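Local coordinates for CBS domain protein (Porphyromonas gingivalis, PDB 2NQW) that is of unknown function, its transporter-associated (CorC_HlyC) domain coming from a CBS-domain membrane protein whose family is tentatively linked to binding flavin adenine dinucleotide, at residues F19-L25 with V46-L52; P71-Q75 with I87-E93. One frame throughout, in Å; residues are numbered along the deposited sequence.

Contact 1: F19-L25 with V46-L52; sequences FEGKTSL and VDTLSGL
Strand 17-20 ends in a type I turn, E20 to T23, closed by T23 N to E20 O (3.1 Å) and T23 OG1 to E20 O (2.7 Å). S24 then runs extended beside T48 in a single bridge, CA to CA 4.0 Å. Both are N-caps: T48 OG1 (chi1 p) accepts from G51 N at 3.0 Å in helix 49-57, while S24 OG caps D27 N in helix 25-32. Three backbone bonds tie the strand end and the start of helix 25-32 to the start of helix 49-57: L25 N to D47 O (3.0 Å), L49 N to T23 O (2.9 Å) and S50 N to G21 O (3.0 Å). G21 packs close to S50, CA to CA 4.8 Å; a CB on G21 would crowd S50 CB at 3.5 Å. L25 (m, t) fills the hollow between V46, L49 and L52: CD1 lies 3.8 Å from V46 CG2, CD2 3.7 Å from L49 CA and 4.2 Å from L52 CD2. L49 (t, p) lays CD2 against F19 CB at 3.5 Å and packs on I87 and F74 of the sheet. First-turn amides L25 N, L49 N and S50 N, lacking acceptors in their own helices, are satisfied across the contact, fixing both helix starts to each other.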
ATOM      1  N   PHE A  19       2.607   1.235  -6.391  1.00  9.77           N
ATOM      2  CA  PHE A  19       1.597   0.208  -6.702  1.00  9.66           C
ATOM      3  C   PHE A  19       0.278   0.857  -7.047  1.00  9.52           C
ATOM      4  O   PHE A  19      -0.116   1.862  -6.417  1.00 10.19           O
ATOM      5  CB  PHE A  19       1.359  -0.686  -5.471  1.00 10.28           C
ATOM      6  CG  PHE A  19       2.284  -1.868  -5.391  1.00  9.70           C
ATOM      7  CD1 PHE A  19       1.876  -3.110  -5.876  1.00 10.68           C
ATOM      8  CD2 PHE A  19       3.568  -1.737  -4.880  1.00 10.63           C
ATOM      9  CE1 PHE A  19       2.752  -4.229  -5.834  1.00 11.68           C
ATOM     10  CE2 PHE A  19       4.441  -2.831  -4.840  1.00 10.55           C
ATOM     11  CZ  PHE A  19       4.016  -4.081  -5.313  1.00 10.65           C
ATOM     12  N   GLU A  20      -0.465   0.223  -7.943  1.00 10.09           N
ATOM     13  CA  GLU A  20      -1.869   0.573  -8.119  1.00 11.42           C
ATOM     14  C   GLU A  20      -2.602   0.364  -6.789  1.00 10.59           C
ATOM     15  O   GLU A  20      -2.393  -0.651  -6.106  1.00 10.88           O
ATOM     16  CB  GLU A  20      -2.498  -0.300  -9.217  1.00 12.47           C
ATOM     17  CG  GLU A  20      -1.893  -0.052 -10.580  1.00 14.70           C
ATOM     18  CD  GLU A  20      -2.425  -0.988 -11.667  1.00 18.07           C
ATOM     19  OE1 GLU A  20      -3.087  -1.997 -11.360  1.00 21.87           O
ATOM     20  OE2 GLU A  20      -2.116  -0.720 -12.851  1.00 25.53           O
ATOM     21  N   GLY A  21      -3.511   1.282  -6.441  1.00 10.99           N
ATOM     22  CA  GLY A  21      -4.210   1.150  -5.154  1.00 12.17           C
ATOM     23  C   GLY A  21      -5.067  -0.104  -5.059  1.00 11.58           C
ATOM     24  O   GLY A  21      -5.224  -0.680  -3.976  1.00 12.62           O
ATOM     25  N   LYS A  22      -5.613  -0.546  -6.191  1.00 11.29           N
ATOM     26  CA  LYS A  22      -6.481  -1.713  -6.187  0.50 11.87           C
ATOM     27  C   LYS A  22      -5.737  -3.028  -6.069  1.00 11.05           C
ATOM     28  O   LYS A  22      -6.375  -4.100  -6.001  1.00 12.33           O
ATOM     29  CB  LYS A  22      -7.313  -1.756  -7.475  0.50 12.01           C
ATOM     30  CG  LYS A  22      -6.494  -2.212  -8.693  0.50 13.60           C
ATOM     31  CD  LYS A  22      -7.348  -2.360  -9.960  0.50 14.56           C
ATOM     32  CE  LYS A  22      -6.477  -2.783 -11.120  0.50 17.60           C
ATOM     33  NZ  LYS A  22      -5.806  -4.079 -10.872  0.50 23.32           N
ATOM     34  N   THR A  23      -4.391  -2.990  -6.032  1.00 10.57           N
ATOM     35  CA  THR A  23      -3.651  -4.272  -5.995  1.00 10.02           C
ATOM     36  C   THR A  23      -4.027  -5.060  -4.740  1.00  9.44           C
ATOM     37  O   THR A  23      -4.029  -4.498  -3.622  1.00 10.30           O
ATOM     38  CB  THR A  23      -2.143  -4.013  -5.978  1.00 10.00           C
ATOM     39  OG1 THR A  23      -1.786  -3.138  -7.065  1.00 11.38           O
ATOM     40  CG2 THR A  23      -1.364  -5.344  -6.120  1.00 11.21           C
ATOM     41  N   SER A  24      -4.331  -6.354  -4.879  1.00  9.55           N
ATOM     42  CA  SER A  24      -4.649  -7.110  -3.679  1.00  9.41           C
ATOM     43  C   SER A  24      -3.415  -7.193  -2.758  1.00  9.19           C
ATOM     44  O   SER A  24      -2.266  -7.197  -3.217  1.00  9.17           O
ATOM     45  CB  SER A  24      -5.120  -8.505  -4.054  1.00 10.24           C
ATOM     46  OG  SER A  24      -4.054  -9.259  -4.613  1.00 11.61           O
ATOM     47  N   LEU A  25      -3.645  -7.312  -1.460  1.00  9.43           N
ATOM     48  CA  LEU A  25      -2.527  -7.551  -0.552  1.00  8.94           C
ATOM     49  C   LEU A  25      -1.799  -8.840  -0.894  1.00  9.02           C
ATOM     50  O   LEU A  25      -0.579  -8.904  -0.775  1.00  9.53           O
ATOM     51  CB  LEU A  25      -2.981  -7.564   0.919  1.00  9.71           C
ATOM     52  CG  LEU A  25      -3.531  -6.206   1.424  1.00  9.33           C
ATOM     53  CD1 LEU A  25      -3.798  -6.346   2.919  1.00 10.93           C
ATOM     54  CD2 LEU A  25      -2.502  -5.126   1.184  1.00 10.85           C
ATOM     55  N   VAL A  46      -8.916  -6.810   5.200  1.00 12.23           N
ATOM     56  CA  VAL A  46      -9.142  -6.107   3.936  1.00 12.18           C
ATOM     57  C   VAL A  46      -8.543  -6.890   2.784  1.00 12.03           C
ATOM     58  O   VAL A  46      -7.801  -7.862   2.993  1.00 14.21           O
ATOM     59  CB  VAL A  46      -8.510  -4.675   3.984  1.00 12.11           C
ATOM     60  CG1 VAL A  46      -9.166  -3.819   5.056  1.00 15.35           C
ATOM     61  CG2 VAL A  46      -6.982  -4.795   4.182  1.00 14.04           C
ATOM     62  N   ASP A  47      -8.837  -6.448   1.566  0.50 12.01           N
ATOM     63  CA  ASP A  47      -8.407  -7.162   0.369  0.50 12.19           C
ATOM     64  C   ASP A  47      -7.320  -6.481  -0.455  0.50 11.11           C
ATOM     65  O   ASP A  47      -6.625  -7.150  -1.220  0.50 11.85           O
ATOM     66  CB  ASP A  47      -9.597  -7.429  -0.582  0.50 13.05           C
ATOM     67  CG  ASP A  47      -9.202  -8.293  -1.751  0.50 16.25           C
ATOM     68  OD1 ASP A  47      -8.605  -9.356  -1.486  0.50 19.64           O
ATOM     69  OD2 ASP A  47      -9.450  -7.902  -2.914  0.50 20.59           O
ATOM     70  N   THR A  48      -7.215  -5.162  -0.351  1.00 10.02           N
ATOM     71  CA  THR A  48      -6.329  -4.419  -1.248  1.00  9.68           C
ATOM     72  C   THR A  48      -5.400  -3.472  -0.504  1.00  9.50           C
ATOM     73  O   THR A  48      -5.610  -3.196   0.676  1.00  9.32           O
ATOM     74  CB  THR A  48      -7.121  -3.586  -2.281  1.00 10.32           C
ATOM     75  OG1 THR A  48      -7.796  -2.554  -1.557  1.00 11.69           O
ATOM     76  CG2 THR A  48      -8.138  -4.461  -3.078  1.00 11.84           C
ATOM     77  N   LEU A  49      -4.402  -2.970  -1.219  1.00  9.25           N
ATOM     78  CA  LEU A  49      -3.478  -2.014  -0.648  1.00  8.79           C
ATOM     79  C   LEU A  49      -4.173  -0.717  -0.215  1.00  8.69           C
ATOM     80  O   LEU A  49      -3.928  -0.197   0.881  1.00  8.88           O
ATOM     81  CB  LEU A  49      -2.342  -1.772  -1.664  1.00  9.70           C
ATOM     82  CG  LEU A  49      -1.182  -0.926  -1.148  1.00  9.55           C
ATOM     83  CD1 LEU A  49      -0.459  -1.531   0.037  1.00 11.72           C
ATOM     84  CD2 LEU A  49      -0.226  -0.703  -2.312  1.00 10.82           C
ATOM     85  N   SER A  50      -5.067  -0.199  -1.057  1.00  8.84           N
ATOM     86  CA  SER A  50      -5.812   0.979  -0.638  0.50  9.16           C
ATOM     87  C   SER A  50      -6.712   0.623   0.554  1.00  9.12           C
ATOM     88  O   SER A  50      -6.858   1.451   1.460  1.00  9.54           O
ATOM     89  CB  SER A  50      -6.597   1.561  -1.813  0.50  9.94           C
ATOM     90  OG  SER A  50      -7.541   0.619  -2.265  0.50 10.03           O
ATOM     91  N   GLY A  51      -7.255  -0.597   0.600  1.00  8.70           N
ATOM     92  CA  GLY A  51      -8.045  -1.004   1.768  1.00  9.31           C
ATOM     93  C   GLY A  51      -7.213  -0.997   3.036  1.00  8.45           C
ATOM     94  O   GLY A  51      -7.704  -0.575   4.099  1.00  9.37           O
ATOM     95  N   LEU A  52      -5.963  -1.474   2.965  1.00  8.82           N
ATOM     96  CA  LEU A  52      -5.107  -1.451   4.149  1.00  8.79           C
ATOM     97  C   LEU A  52      -4.884   0.004   4.589  1.00  8.58           C
ATOM     98  O   LEU A  52      -4.920   0.310   5.784  1.00  9.07           O
ATOM     99  CB  LEU A  52      -3.769  -2.120   3.842  1.00  9.31           C
ATOM    100  CG  LEU A  52      -2.766  -2.130   5.000  1.00 10.48           C
ATOM    101  CD1 LEU A  52      -3.311  -2.878   6.226  1.00 13.10           C
ATOM    102  CD2 LEU A  52      -1.475  -2.776   4.506  1.00 11.45           C
TER

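Contact 2: P71-Q75 with I87-E93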
ATOM      1  N   PRO A  71       7.166  -2.951   9.142  1.00  8.20           N
ATOM      2  CA  PRO A  71       8.199  -1.989   8.752  1.00  9.50           C
ATOM      3  C   PRO A  71       7.820  -1.128   7.552  1.00  9.22           C
ATOM      4  O   PRO A  71       8.696  -0.462   7.006  1.00 10.83           O
ATOM      5  CB  PRO A  71       9.368  -2.905   8.379  1.00  9.80           C
ATOM      6  CG  PRO A  71       8.667  -4.083   7.732  1.00 10.10           C
ATOM      7  CD  PRO A  71       7.452  -4.313   8.635  1.00  8.91           C
ATOM      8  N   PHE A  72       6.550  -1.140   7.149  1.00  8.30           N
ATOM      9  CA  PHE A  72       6.137  -0.447   5.922  1.00  8.76           C
ATOM     10  C   PHE A  72       5.659   0.960   6.194  1.00  8.70           C
ATOM     11  O   PHE A  72       5.009   1.233   7.206  1.00  9.44           O
ATOM     12  CB  PHE A  72       4.993  -1.250   5.262  1.00  9.19           C
ATOM     13  CG  PHE A  72       5.370  -2.681   4.972  1.00  8.47           C
ATOM     14  CD1 PHE A  72       4.907  -3.699   5.785  1.00  9.00           C
ATOM     15  CD2 PHE A  72       6.255  -2.991   3.954  1.00  9.48           C
ATOM     16  CE1 PHE A  72       5.288  -5.009   5.551  1.00 10.09           C
ATOM     17  CE2 PHE A  72       6.657  -4.323   3.721  1.00 10.33           C
ATOM     18  CZ  PHE A  72       6.180  -5.328   4.519  1.00 10.81           C
ATOM     19  N   ARG A  73       5.928   1.831   5.239  1.00  8.47           N
ATOM     20  CA  ARG A  73       5.339   3.160   5.223  1.00  9.73           C
ATOM     21  C   ARG A  73       4.713   3.357   3.847  1.00  9.18           C
ATOM     22  O   ARG A  73       5.334   3.029   2.813  1.00  9.38           O
ATOM     23  CB  ARG A  73       6.411   4.231   5.466  1.00 10.48           C
ATOM     24  CG  ARG A  73       5.838   5.642   5.550  1.00 14.75           C
ATOM     25  CD  ARG A  73       6.997   6.685   5.760  1.00 17.61           C
ATOM     26  NE  ARG A  73       6.470   8.051   5.832  1.00 26.83           N
ATOM     27  CZ  ARG A  73       5.932   8.577   6.927  1.00 30.12           C
ATOM     28  NH1 ARG A  73       5.882   7.850   8.040  1.00 32.80           N
ATOM     29  NH2 ARG A  73       5.446   9.824   6.904  1.00 30.40           N
ATOM     30  N   PHE A  74       3.492   3.882   3.848  1.00  8.35           N
ATOM     31  CA  PHE A  74       2.706   4.050   2.625  1.00  8.72           C
ATOM     32  C   PHE A  74       2.383   5.514   2.422  1.00  8.47           C
ATOM     33  O   PHE A  74       2.181   6.251   3.401  1.00  9.24           O
ATOM     34  CB  PHE A  74       1.352   3.343   2.812  1.00  8.73           C
ATOM     35  CG  PHE A  74       1.470   1.882   3.193  1.00  9.15           C
ATOM     36  CD1 PHE A  74       1.954   0.955   2.282  1.00  9.41           C
ATOM     37  CD2 PHE A  74       1.114   1.426   4.460  1.00 11.69           C
ATOM     38  CE1 PHE A  74       2.085  -0.382   2.625  1.00  9.68           C
ATOM     39  CE2 PHE A  74       1.235   0.057   4.807  1.00 10.78           C
ATOM     40  CZ  PHE A  74       1.702  -0.839   3.857  1.00  9.08           C
ATOM     41  N   GLN A  75       2.327   5.954   1.168  1.00  8.56           N
ATOM     42  CA  GLN A  75       1.904   7.317   0.895  1.00  8.93           C
ATOM     43  C   GLN A  75       0.960   7.289  -0.318  1.00  8.29           C
ATOM     44  O   GLN A  75       1.233   6.624  -1.329  1.00  8.79           O
ATOM     45  CB  GLN A  75       3.116   8.196   0.568  1.00  9.62           C
ATOM     46  CG  GLN A  75       2.767   9.660   0.228  1.00 12.09           C
ATOM     47  CD  GLN A  75       4.037  10.461  -0.004  1.00 14.60           C
ATOM     48  OE1 GLN A  75       5.074  10.176   0.606  1.00 20.31           O
ATOM     49  NE2 GLN A  75       3.953  11.485  -0.815  1.00 17.90           N
ATOM     50  N   ILE A  87      -0.277   4.100  -4.630  1.00  9.31           N
ATOM     51  CA  ILE A  87       0.356   4.169  -3.331  1.00  9.58           C
ATOM     52  C   ILE A  87       1.844   3.868  -3.485  1.00  8.58           C
ATOM     53  O   ILE A  87       2.230   2.883  -4.148  1.00  9.61           O
ATOM     54  CB  ILE A  87      -0.301   3.170  -2.343  1.00  9.86           C
ATOM     55  CG1 ILE A  87      -1.676   3.721  -1.922  1.00 12.53           C
ATOM     56  CG2 ILE A  87       0.561   2.918  -1.092  1.00 10.81           C
ATOM     57  CD1 ILE A  87      -2.566   2.711  -1.181  1.00 13.28           C
ATOM     58  N   LYS A  88       2.658   4.715  -2.856  1.00  8.51           N
ATOM     59  CA  LYS A  88       4.086   4.453  -2.695  1.00  8.66           C
ATOM     60  C   LYS A  88       4.314   3.592  -1.466  1.00  9.13           C
ATOM     61  O   LYS A  88       3.774   3.891  -0.388  1.00  9.02           O
ATOM     62  CB  LYS A  88       4.822   5.776  -2.514  1.00  9.37           C
ATOM     63  CG  LYS A  88       6.277   5.596  -2.148  1.00  9.96           C
ATOM     64  CD  LYS A  88       7.006   6.961  -2.166  1.00 13.34           C
ATOM     65  CE  LYS A  88       8.414   6.776  -1.592  1.00 13.94           C
ATOM     66  NZ  LYS A  88       9.171   8.081  -1.640  1.00 15.07           N
ATOM     67  N   ILE A  89       5.139   2.542  -1.633  1.00  8.81           N
ATOM     68  CA  ILE A  89       5.660   1.773  -0.486  1.00  8.79           C
ATOM     69  C   ILE A  89       7.135   2.177  -0.376  1.00  9.26           C
ATOM     70  O   ILE A  89       7.899   2.041  -1.350  1.00  9.99           O
ATOM     71  CB  ILE A  89       5.481   0.250  -0.701  1.00  9.47           C
ATOM     72  CG1 ILE A  89       4.002  -0.089  -0.872  1.00 10.16           C
ATOM     73  CG2 ILE A  89       6.145  -0.503   0.459  1.00 10.53           C
ATOM     74  CD1 ILE A  89       3.715  -1.574  -1.130  1.00 11.00           C
ATOM     75  N   PHE A  90       7.509   2.725   0.779  1.00  9.74           N
ATOM     76  CA  PHE A  90       8.885   3.168   0.974  1.00  9.94           C
ATOM     77  C   PHE A  90       9.828   1.968   1.044  1.00 10.21           C
ATOM     78  O   PHE A  90       9.394   0.826   1.250  1.00 10.07           O
ATOM     79  CB  PHE A  90       8.961   4.000   2.263  1.00 10.75           C
ATOM     80  CG  PHE A  90       8.533   5.435   2.099  1.00 11.71           C
ATOM     81  CD1 PHE A  90       9.474   6.453   2.078  1.00 15.44           C
ATOM     82  CD2 PHE A  90       7.186   5.745   1.943  1.00 12.71           C
ATOM     83  CE1 PHE A  90       9.080   7.793   1.914  1.00 17.84           C
ATOM     84  CE2 PHE A  90       6.764   7.064   1.793  1.00 14.20           C
ATOM     85  CZ  PHE A  90       7.722   8.091   1.772  1.00 17.15           C
ATOM     86  N   PRO A  91      11.138   2.221   0.891  1.00 11.05           N
ATOM     87  CA  PRO A  91      12.061   1.086   1.052  1.00 11.46           C
ATOM     88  C   PRO A  91      11.909   0.509   2.456  1.00 12.01           C
ATOM     89  O   PRO A  91      11.715   1.282   3.415  1.00 13.66           O
ATOM     90  CB  PRO A  91      13.448   1.728   0.895  1.00 13.02           C
ATOM     91  CG  PRO A  91      13.184   3.092   0.216  1.00 12.35           C
ATOM     92  CD  PRO A  91      11.827   3.506   0.675  1.00 12.32           C
ATOM     93  N   PHE A  92      12.045  -0.808   2.605  1.00 11.61           N
ATOM     94  CA  PHE A  92      11.885  -1.425   3.930  1.00 11.73           C
ATOM     95  C   PHE A  92      12.991  -2.443   4.164  1.00 12.56           C
ATOM     96  O   PHE A  92      13.537  -3.052   3.218  1.00 13.19           O
ATOM     97  CB  PHE A  92      10.484  -2.061   4.092  1.00 11.47           C
ATOM     98  CG  PHE A  92      10.136  -3.017   3.013  1.00 10.77           C
ATOM     99  CD1 PHE A  92      10.427  -4.384   3.170  1.00 11.24           C
ATOM    100  CD2 PHE A  92       9.515  -2.585   1.838  1.00 10.97           C
ATOM    101  CE1 PHE A  92      10.139  -5.281   2.157  1.00 11.41           C
ATOM    102  CE2 PHE A  92       9.233  -3.493   0.824  1.00 12.01           C
ATOM    103  CZ  PHE A  92       9.532  -4.829   0.991  1.00 10.74           C
ATOM    104  N   GLU A  93      13.389  -2.613   5.411  0.50 13.83           N
ATOM    105  CA  GLU A  93      14.334  -3.681   5.734  0.50 14.97           C
ATOM    106  C   GLU A  93      13.539  -4.868   6.307  0.50 14.49           C
ATOM    107  O   GLU A  93      12.303  -4.844   6.388  0.50 15.10           O
ATOM    108  CB  GLU A  93      15.421  -3.192   6.720  0.50 14.57           C
ATOM    109  CG  GLU A  93      16.542  -2.297   6.122  0.50 17.81           C
ATOM    110  CD  GLU A  93      17.637  -1.934   7.171  0.50 17.56           C
ATOM    111  OE1 GLU A  93      18.717  -2.554   7.133  0.50 22.42           O
ATOM    112  OE2 GLU A  93      17.403  -1.037   8.016  0.50 20.23           O
ATOM    113  OXT GLU A  93      14.106  -5.896   6.683  0.50 15.16           O
TER
HETATM  114  O   HOH W   1       9.622   1.552   5.299  1.00 20.08           O
HETATM  115  O   HOH W   2       7.931   0.762   3.502  1.00 14.27           O
HETATM  116  O   HOH W   3       7.535  10.319  -0.846  1.00 21.73           O
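Strands 72-75 and 87-89 run antiparallel, their axes 4.7 Å apart at closest and their directions 155° apart. Q75 and K88 form a hydrogen-bonded pair, with Q75 N to K88 O at 3.0 Å and K88 N to Q75 O at 2.8 Å; F74 and I89 are the neighbouring non-hydrogen-bonded pair, CA to CA 4.9 Å. A further bond, F90 N to R73 O at 3.0 Å, carries the pairing just past strand 87-89. In that same pair a water stands in for the second direct bond, linking R73 N to F90 O; farther out another links P71 O to P91 O, P71 itself following a cis peptide bond.

On the face carrying F74 and I89, F74 CD1 meets I89 CG1 at 3.9 Å and F74 CB meets I87 CG2 at 4.0 Å; helix 49-57 covers this side through L49 and L52. F72 turns its edge to the face of F92, centroids 4.9 Å apart and planes at 62°. On the face of Q75 and K88, the extended R73 lays CD over the F90 ring, 4.0 Å from its centroid, a CH-pi contact. Q75 OE1 approaches F90 CZ at 3.6 Å, and a water joins Q75 OE1 to K88 NZ.

This is the open end of the beta hairpin formed by the middle strand, 84-89, with 72-79, in an antiparallel sheet of order 1-2-5-4-3, with helices packed against the F74 and I89 face.

In the fold
Strand 17-20 lies beside strand 84-89, so contact 1 begins where the sheet of contact 2 is extended: F19 N reaches I87 O at 2.8 Å, a probable hydrogen bond. The two share one apolar interior, with L52 CD2 3.8 Å from F74 CZ and F19 CD2 3.8 Å from I89 CD1; S50 CA packs 3.7 Å from I87 CD1 at its margin. Each is partly buried. Contact 1 joins the end of strand 17-20 and the start of helix 25-32 to the start of helix 49-57 through irregular backbone bonds and leucines; contact 2 pairs strands regularly, with phenylalanines on both faces. Q75 and K88 share a water away from the helices, two more bridge backbones where the strands part, and D47 and K22 fringe contact 1.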